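Local coordinates for protein NAD-dependent benzaldehyde dehydrogenase (Legionella pneumophila, PDB 3RHE) that is of unproven function but belongs to the glyoxalase/bleomycin-resistance (vicinal oxygen chelate) superfamily, the dehydrogenase activity in its name remaining inferred, at residues 40-45 with 50-55; 73-76 with 80-83. All coordinates share one frame; numbering follows the deposited sequence.

Contact 1 (40-45 with 50-55); sequences AMFVMK and LGLWAQ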
ATOM      1  N   ALA A  40       4.222   3.993  -8.820  1.00 19.60           N
ATOM      2  CA  ALA A  40       5.311   3.198  -9.378  1.00 20.47           C
ATOM      3  C   ALA A  40       5.661   2.078  -8.410  1.00 21.85           C
ATOM      4  O   ALA A  40       5.513   2.230  -7.190  1.00 20.54           O
ATOM      5  CB  ALA A  40       6.526   4.061  -9.686  1.00 20.44           C
HETATM    6  N   MSE A  41       6.088   0.944  -8.944  1.00 18.54           N
HETATM    7  CA  MSE A  41       6.487  -0.159  -8.095  1.00 20.14           C
HETATM    8  C   MSE A  41       7.858  -0.714  -8.450  1.00 21.63           C
HETATM    9  O   MSE A  41       8.138  -0.993  -9.622  1.00 21.53           O
HETATM   10  CB  MSE A  41       5.470  -1.292  -8.147  1.00 23.93           C
HETATM   11  CG  MSE A  41       5.992  -2.512  -7.405  1.00 25.91           C
HETATM   12 SE   MSE A  41       4.618  -3.617  -6.650  1.00 49.05          SE
HETATM   13  CE  MSE A  41       3.928  -4.373  -8.309  1.00 41.71           C
ATOM     14  N   PHE A  42       8.689  -0.892  -7.427  1.00 18.01           N
ATOM     15  CA  PHE A  42      10.008  -1.510  -7.578  1.00 20.81           C
ATOM     16  C   PHE A  42      10.033  -2.832  -6.830  1.00 21.08           C
ATOM     17  O   PHE A  42       9.483  -2.962  -5.731  1.00 20.26           O
ATOM     18  CB  PHE A  42      11.132  -0.602  -7.048  1.00 18.55           C
ATOM     19  CG  PHE A  42      11.355   0.643  -7.860  1.00 18.40           C
ATOM     20  CD1 PHE A  42      10.588   1.776  -7.642  1.00 17.99           C
ATOM     21  CD2 PHE A  42      12.338   0.682  -8.834  1.00 20.55           C
ATOM     22  CE1 PHE A  42      10.794   2.924  -8.381  1.00 20.08           C
ATOM     23  CE2 PHE A  42      12.553   1.827  -9.580  1.00 21.07           C
ATOM     24  CZ  PHE A  42      11.774   2.954  -9.353  1.00 21.61           C
ATOM     25  N   VAL A  43      10.672  -3.822  -7.434  1.00 20.19           N
ATOM     26  CA  VAL A  43      10.827  -5.106  -6.797  1.00 25.32           C
ATOM     27  C   VAL A  43      12.302  -5.439  -6.682  1.00 31.79           C
ATOM     28  O   VAL A  43      13.016  -5.475  -7.684  1.00 30.11           O
ATOM     29  CB  VAL A  43      10.091  -6.201  -7.577  1.00 28.87           C
ATOM     30  CG1 VAL A  43      10.405  -7.558  -6.990  1.00 28.55           C
ATOM     31  CG2 VAL A  43       8.599  -5.925  -7.565  1.00 23.86           C
HETATM   32  N   MSE A  44      12.755  -5.664  -5.450  1.00 32.21           N
HETATM   33  CA  MSE A  44      14.150  -5.995  -5.196  1.00 34.42           C
HETATM   34  C   MSE A  44      14.478  -7.409  -5.642  1.00 34.42           C
HETATM   35  O   MSE A  44      13.680  -8.322  -5.480  1.00 35.39           O
HETATM   36  CB  MSE A  44      14.470  -5.886  -3.708  1.00 35.48           C
HETATM   37  CG  MSE A  44      14.019  -4.604  -3.071  1.00 35.79           C
HETATM   38 SE   MSE A  44      14.723  -3.053  -4.018  1.00 64.01          SE
HETATM   39  CE  MSE A  44      14.028  -1.700  -2.795  1.00 38.66           C
ATOM     40  N   LYS A  45      15.668  -7.578  -6.197  1.00 41.14           N
ATOM     41  CA  LYS A  45      16.206  -8.901  -6.456  1.00 43.19           C
ATOM     42  C   LYS A  45      16.016  -9.727  -5.188  1.00 41.18           C
ATOM     43  O   LYS A  45      15.682 -10.911  -5.243  1.00 40.47           O
ATOM     44  CB  LYS A  45      17.689  -8.788  -6.816  1.00 46.32           C
ATOM     45  CG  LYS A  45      18.295 -10.052  -7.390  1.00 53.15           C
ATOM     46  CD  LYS A  45      19.749  -9.835  -7.782  1.00 57.96           C
ATOM     47  CE  LYS A  45      20.369 -11.119  -8.311  1.00 59.56           C
ATOM     48  NZ  LYS A  45      20.208 -12.240  -7.341  1.00 59.85           N
ATOM     49  N   LEU A  50       8.526  -2.260  -3.199  1.00 17.09           N
ATOM     50  CA  LEU A  50       8.365  -0.868  -2.793  1.00 16.76           C
ATOM     51  C   LEU A  50       7.477  -0.107  -3.773  1.00 18.57           C
ATOM     52  O   LEU A  50       7.788  -0.005  -4.977  1.00 17.17           O
ATOM     53  CB  LEU A  50       9.727  -0.175  -2.675  1.00 18.19           C
ATOM     54  CG  LEU A  50       9.705   1.340  -2.450  1.00 17.43           C
ATOM     55  CD1 LEU A  50       9.223   1.677  -1.045  1.00 16.37           C
ATOM     56  CD2 LEU A  50      11.097   1.935  -2.693  1.00 18.43           C
ATOM     57  N   GLY A  51       6.361   0.404  -3.253  1.00 15.88           N
ATOM     58  CA  GLY A  51       5.454   1.229  -4.028  1.00 16.25           C
ATOM     59  C   GLY A  51       5.535   2.714  -3.695  1.00 16.86           C
ATOM     60  O   GLY A  51       5.631   3.124  -2.527  1.00 15.30           O
ATOM     61  N   LEU A  52       5.492   3.529  -4.742  1.00 15.53           N
ATOM     62  CA  LEU A  52       5.470   4.977  -4.609  1.00 16.42           C
ATOM     63  C   LEU A  52       4.100   5.474  -5.085  1.00 17.62           C
ATOM     64  O   LEU A  52       3.773   5.362  -6.265  1.00 17.45           O
ATOM     65  CB  LEU A  52       6.585   5.599  -5.445  1.00 15.19           C
ATOM     66  CG  LEU A  52       7.982   4.989  -5.247  1.00 16.93           C
ATOM     67  CD1 LEU A  52       8.959   5.510  -6.317  1.00 16.66           C
ATOM     68  CD2 LEU A  52       8.519   5.254  -3.825  1.00 14.46           C
ATOM     69  N   TRP A  53       3.326   6.039  -4.165  1.00 14.65           N
ATOM     70  CA  TRP A  53       1.918   6.335  -4.390  1.00 16.89           C
ATOM     71  C   TRP A  53       1.610   7.824  -4.169  1.00 18.46           C
ATOM     72  O   TRP A  53       1.908   8.388  -3.104  1.00 16.57           O
ATOM     73  CB  TRP A  53       1.096   5.439  -3.449  1.00 17.83           C
ATOM     74  CG  TRP A  53      -0.353   5.250  -3.781  1.00 19.16           C
ATOM     75  CD1 TRP A  53      -0.994   5.555  -4.958  1.00 20.45           C
ATOM     76  CD2 TRP A  53      -1.343   4.665  -2.923  1.00 22.05           C
ATOM     77  NE1 TRP A  53      -2.337   5.216  -4.866  1.00 21.84           N
ATOM     78  CE2 TRP A  53      -2.571   4.666  -3.630  1.00 22.55           C
ATOM     79  CE3 TRP A  53      -1.313   4.156  -1.616  1.00 21.91           C
ATOM     80  CZ2 TRP A  53      -3.753   4.173  -3.073  1.00 25.05           C
ATOM     81  CZ3 TRP A  53      -2.498   3.669  -1.063  1.00 23.54           C
ATOM     82  CH2 TRP A  53      -3.699   3.685  -1.794  1.00 24.99           C
ATOM     83  N   ALA A  54       1.035   8.464  -5.188  1.00 18.77           N
ATOM     84  CA  ALA A  54       0.717   9.888  -5.119  1.00 19.68           C
ATOM     85  C   ALA A  54      -0.100  10.229  -3.874  1.00 19.64           C
ATOM     86  O   ALA A  54      -1.181   9.685  -3.654  1.00 18.42           O
ATOM     87  CB  ALA A  54      -0.004  10.364  -6.390  1.00 22.04           C
ATOM     88  N   GLN A  55       0.436  11.150  -3.081  1.00 17.62           N
ATOM     89  CA  GLN A  55      -0.137  11.523  -1.793  1.00 23.44           C
ATOM     90  C   GLN A  55      -1.604  11.933  -1.919  1.00 24.47           C
ATOM     91  O   GLN A  55      -2.420  11.661  -1.036  1.00 25.01           O
ATOM     92  CB  GLN A  55       0.681  12.663  -1.187  1.00 26.09           C
ATOM     93  CG  GLN A  55       0.515  12.855   0.307  1.00 33.76           C
ATOM     94  CD  GLN A  55       1.519  13.856   0.874  1.00 42.35           C
ATOM     95  OE1 GLN A  55       1.528  14.128   2.078  1.00 46.92           O
ATOM     96  NE2 GLN A  55       2.369  14.409   0.003  1.00 38.20           N
TER
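Phe-42 and Leu-50 exchange two backbone hydrogen bonds, Phe-42 N to Leu-50 O and Leu-50 N to Phe-42 O, each 2.8 Å long. The first is almost straight at its proton, although the donor is tilted from the carbonyl plane. Ala-40 and Leu-52 form the second hydrogen-bonded antiparallel pair, Leu-52 N reaching Ala-40 O at 2.8 Å and Ala-40 N bonding to Leu-52 O. Between them Met-41 faces Gly-51 as a non-hydrogen-bonded pair, and there Gly-51 CA makes a CA-H...O contact of 3.3 Å with Ala-40 O.

Axes of 40-43 and 50-54 run at 169°; with the bridge pairs and the short link between the strands, this marks a beta hairpin in the curved sheet of the vicinal oxygen chelate fold. Strand 8-14 continues that sheet beyond Gly-51, whose backbone bonds to Val-10 and Phe-12.

The side chain of Phe-42 shares its face with Ala-40, Leu-50 and Leu-52. Its CB lies 4.0 Å from Leu-50 O. Chi1 (-68°) puts CG anti to the carbonyl carbon, and rotation about CB-CG (chi2 84°) turns the CD1/CE1 edge to the partner strand. CD1 lies 4.3 Å from both Leu-52 CD1 and Leu-50 O. CE1 comes closer, 3.8 Å from Leu-52 CD1; this methyl lies near the ring plane and meets the edge, not the pi face. The ring also packs on Tyr-24 and Leu-28 of helix 17-28. On the other face the selenomethionine side chain of Met-41 touches Ile-33 and Leu-9, its end leading away from the partner strand.

Contact 2 (73-76 with 80-83); sequences FQVN and MVDE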
ATOM      1  N   PHE A  73      -0.280  -5.597   2.818  1.00 18.07           N
ATOM      2  CA  PHE A  73      -0.338  -7.040   2.658  1.00 20.68           C
ATOM      3  C   PHE A  73      -1.302  -7.329   1.511  1.00 18.07           C
ATOM      4  O   PHE A  73      -2.497  -7.090   1.645  1.00 15.72           O
ATOM      5  CB  PHE A  73      -0.919  -7.713   3.911  1.00 22.01           C
ATOM      6  CG  PHE A  73      -0.283  -7.286   5.215  1.00 29.87           C
ATOM      7  CD1 PHE A  73       0.527  -8.165   5.928  1.00 34.37           C
ATOM      8  CD2 PHE A  73      -0.516  -6.024   5.748  1.00 25.52           C
ATOM      9  CE1 PHE A  73       1.107  -7.785   7.130  1.00 36.48           C
ATOM     10  CE2 PHE A  73       0.056  -5.641   6.945  1.00 27.95           C
ATOM     11  CZ  PHE A  73       0.870  -6.523   7.640  1.00 34.16           C
ATOM     12  N   GLN A  74      -0.788  -7.838   0.397  1.00 17.67           N
ATOM     13  CA  GLN A  74      -1.620  -8.169  -0.751  1.00 19.77           C
ATOM     14  C   GLN A  74      -2.166  -9.589  -0.591  1.00 19.03           C
ATOM     15  O   GLN A  74      -1.403 -10.524  -0.332  1.00 17.52           O
ATOM     16  CB  GLN A  74      -0.837  -8.047  -2.058  1.00 19.81           C
ATOM     17  CG  GLN A  74      -1.719  -8.176  -3.293  1.00 20.27           C
ATOM     18  CD  GLN A  74      -0.937  -8.123  -4.599  1.00 27.27           C
ATOM     19  OE1 GLN A  74       0.222  -7.701  -4.634  1.00 22.81           O
ATOM     20  NE2 GLN A  74      -1.572  -8.564  -5.682  1.00 25.52           N
ATOM     21  N   VAL A  75      -3.482  -9.743  -0.711  1.00 17.61           N
ATOM     22  CA  VAL A  75      -4.093 -11.072  -0.568  1.00 17.03           C
ATOM     23  C   VAL A  75      -4.851 -11.488  -1.824  1.00 19.53           C
ATOM     24  O   VAL A  75      -5.054 -10.685  -2.743  1.00 18.42           O
ATOM     25  CB  VAL A  75      -5.011 -11.188   0.695  1.00 16.68           C
ATOM     26  CG1 VAL A  75      -4.206 -10.910   1.941  1.00 18.24           C
ATOM     27  CG2 VAL A  75      -6.195 -10.229   0.603  1.00 16.52           C
ATOM     28  N   ASN A  76      -5.280 -12.744  -1.840  1.00 19.44           N
ATOM     29  CA  ASN A  76      -5.770 -13.394  -3.050  1.00 21.97           C
ATOM     30  C   ASN A  76      -7.174 -12.981  -3.544  1.00 21.54           C
ATOM     31  O   ASN A  76      -7.468 -13.062  -4.742  1.00 20.33           O
ATOM     32  CB  ASN A  76      -5.688 -14.924  -2.874  1.00 22.66           C
ATOM     33  CG  ASN A  76      -6.808 -15.479  -1.987  1.00 22.86           C
ATOM     34  OD1 ASN A  76      -6.704 -15.515  -0.751  1.00 21.04           O
ATOM     35  ND2 ASN A  76      -7.877 -15.927  -2.622  1.00 19.86           N
HETATM   36  N   MSE A  80     -10.862 -13.017   1.129  1.00 17.65           N
HETATM   37  CA  MSE A  80      -9.741 -13.054   2.070  1.00 16.41           C
HETATM   38  C   MSE A  80      -9.580 -11.698   2.782  1.00 17.86           C
HETATM   39  O   MSE A  80      -9.284 -11.649   3.976  1.00 16.29           O
HETATM   40  CB  MSE A  80      -8.430 -13.463   1.376  1.00 17.90           C
HETATM   41  CG  MSE A  80      -7.246 -13.542   2.335  1.00 17.19           C
HETATM   42 SE   MSE A  80      -7.598 -14.785   3.805  1.00 32.45          SE
HETATM   43  CE  MSE A  80      -6.692 -16.365   3.134  1.00 21.00           C
ATOM     44  N   VAL A  81      -9.765 -10.603   2.047  1.00 16.15           N
ATOM     45  CA  VAL A  81      -9.774  -9.277   2.674  1.00 17.67           C
ATOM     46  C   VAL A  81     -10.811  -9.200   3.795  1.00 17.44           C
ATOM     47  O   VAL A  81     -10.520  -8.716   4.875  1.00 15.92           O
ATOM     48  CB  VAL A  81     -10.091  -8.161   1.657  1.00 16.91           C
ATOM     49  CG1 VAL A  81     -10.263  -6.823   2.376  1.00 16.27           C
ATOM     50  CG2 VAL A  81      -9.019  -8.087   0.593  1.00 14.53           C
ATOM     51  N   ASP A  82     -12.033  -9.672   3.532  1.00 18.05           N
ATOM     52  CA  ASP A  82     -13.075  -9.675   4.564  1.00 19.78           C
ATOM     53  C   ASP A  82     -12.703 -10.573   5.738  1.00 18.08           C
ATOM     54  O   ASP A  82     -12.937 -10.230   6.896  1.00 19.14           O
ATOM     55  CB  ASP A  82     -14.428 -10.126   3.992  1.00 20.48           C
ATOM     56  CG  ASP A  82     -15.033  -9.097   3.064  1.00 24.17           C
ATOM     57  OD1 ASP A  82     -14.796  -7.886   3.280  1.00 22.40           O
ATOM     58  OD2 ASP A  82     -15.733  -9.500   2.119  1.00 22.25           O
ATOM     59  N   GLU A  83     -12.131 -11.729   5.436  1.00 18.05           N
ATOM     60  CA  GLU A  83     -11.748 -12.668   6.489  1.00 19.46           C
ATOM     61  C   GLU A  83     -10.697 -12.038   7.409  1.00 20.99           C
ATOM     62  O   GLU A  83     -10.806 -12.131   8.628  1.00 18.63           O
ATOM     63  CB  GLU A  83     -11.266 -13.983   5.873  1.00 19.72           C
ATOM     64  CG  GLU A  83     -10.538 -14.951   6.809  1.00 21.08           C
ATOM     65  CD  GLU A  83     -11.376 -15.387   8.010  1.00 26.60           C
ATOM     66  OE1 GLU A  83     -12.623 -15.307   7.960  1.00 27.17           O
ATOM     67  OE2 GLU A  83     -10.769 -15.818   9.010  1.00 30.32           O
TER
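Val-75, beside strand 69-74, sits against Met-80 and Val-81 of helix 78-90, which the chain enters after a short turn. This strand-turn-helix step is a beta-alpha connection of the vicinal oxygen chelate fold, and the two segments meet through side chains without hydrogen bonds between them.

For the apolar contacts Val-75 offers CB and both methyls. Val-75 CB is 3.6 Å from Met-80 CG, and Val-75 CG1 is 4.0 Å from the same carbon, so the methylene of the selenomethionine lies across the base of the valine instead of meeting a single methyl. Met-80 brings CG there by setting it anti to the backbone N (chi1 -179°) before the chain bends at chi2 and again at chi3, and the two side chains cross at about a right angle. Val-75 CG2 goes deeper, approaching Val-81 CG2 at 3.5 Å, a tight methyl-to-methyl contact. Val-81 is the buried partner of the group: its side chain also reaches Cys-122 of strand 117-123 and Tyr-106 and Phe-108 of strand 105-111, tying the start of the helix to the sheet.

Polar atoms enter mainly around the turn. Ser-77, just before helix 78-90, has its OG hydrogen-bonded to Met-80 N. The amide of Asn-76 does something different: with chi1 at 77° its CG sits between the backbone N and the carbonyl carbon, and the oxygen rests on aliphatic carbons. Asn-76 OD1 is 3.4 Å from Met-80 CB and 3.7 Å from Met-80 CG.

The two contacts lie on opposite sides of the chain's centre, with their own centres about 20 Å apart and their nearest atoms about 6 Å apart. They share the sheet but no strand: contact 1 pairs 39-43 with 49-54, whereas contact 2 joins the 73-76 segment on strand 69-74, the next strand in the chain, to helix 78-90. Five of the six touching residues in contact 1 are buried, and backbone hydrogen bonds fix its register. Contact 2 is partly buried, with Asn-76 and Met-80 exposed; its interface is also smaller, 172 Å² against 323 Å². Contact 1 is one strand pairing within the sheet, while contact 2 packs a helix against it through side chains.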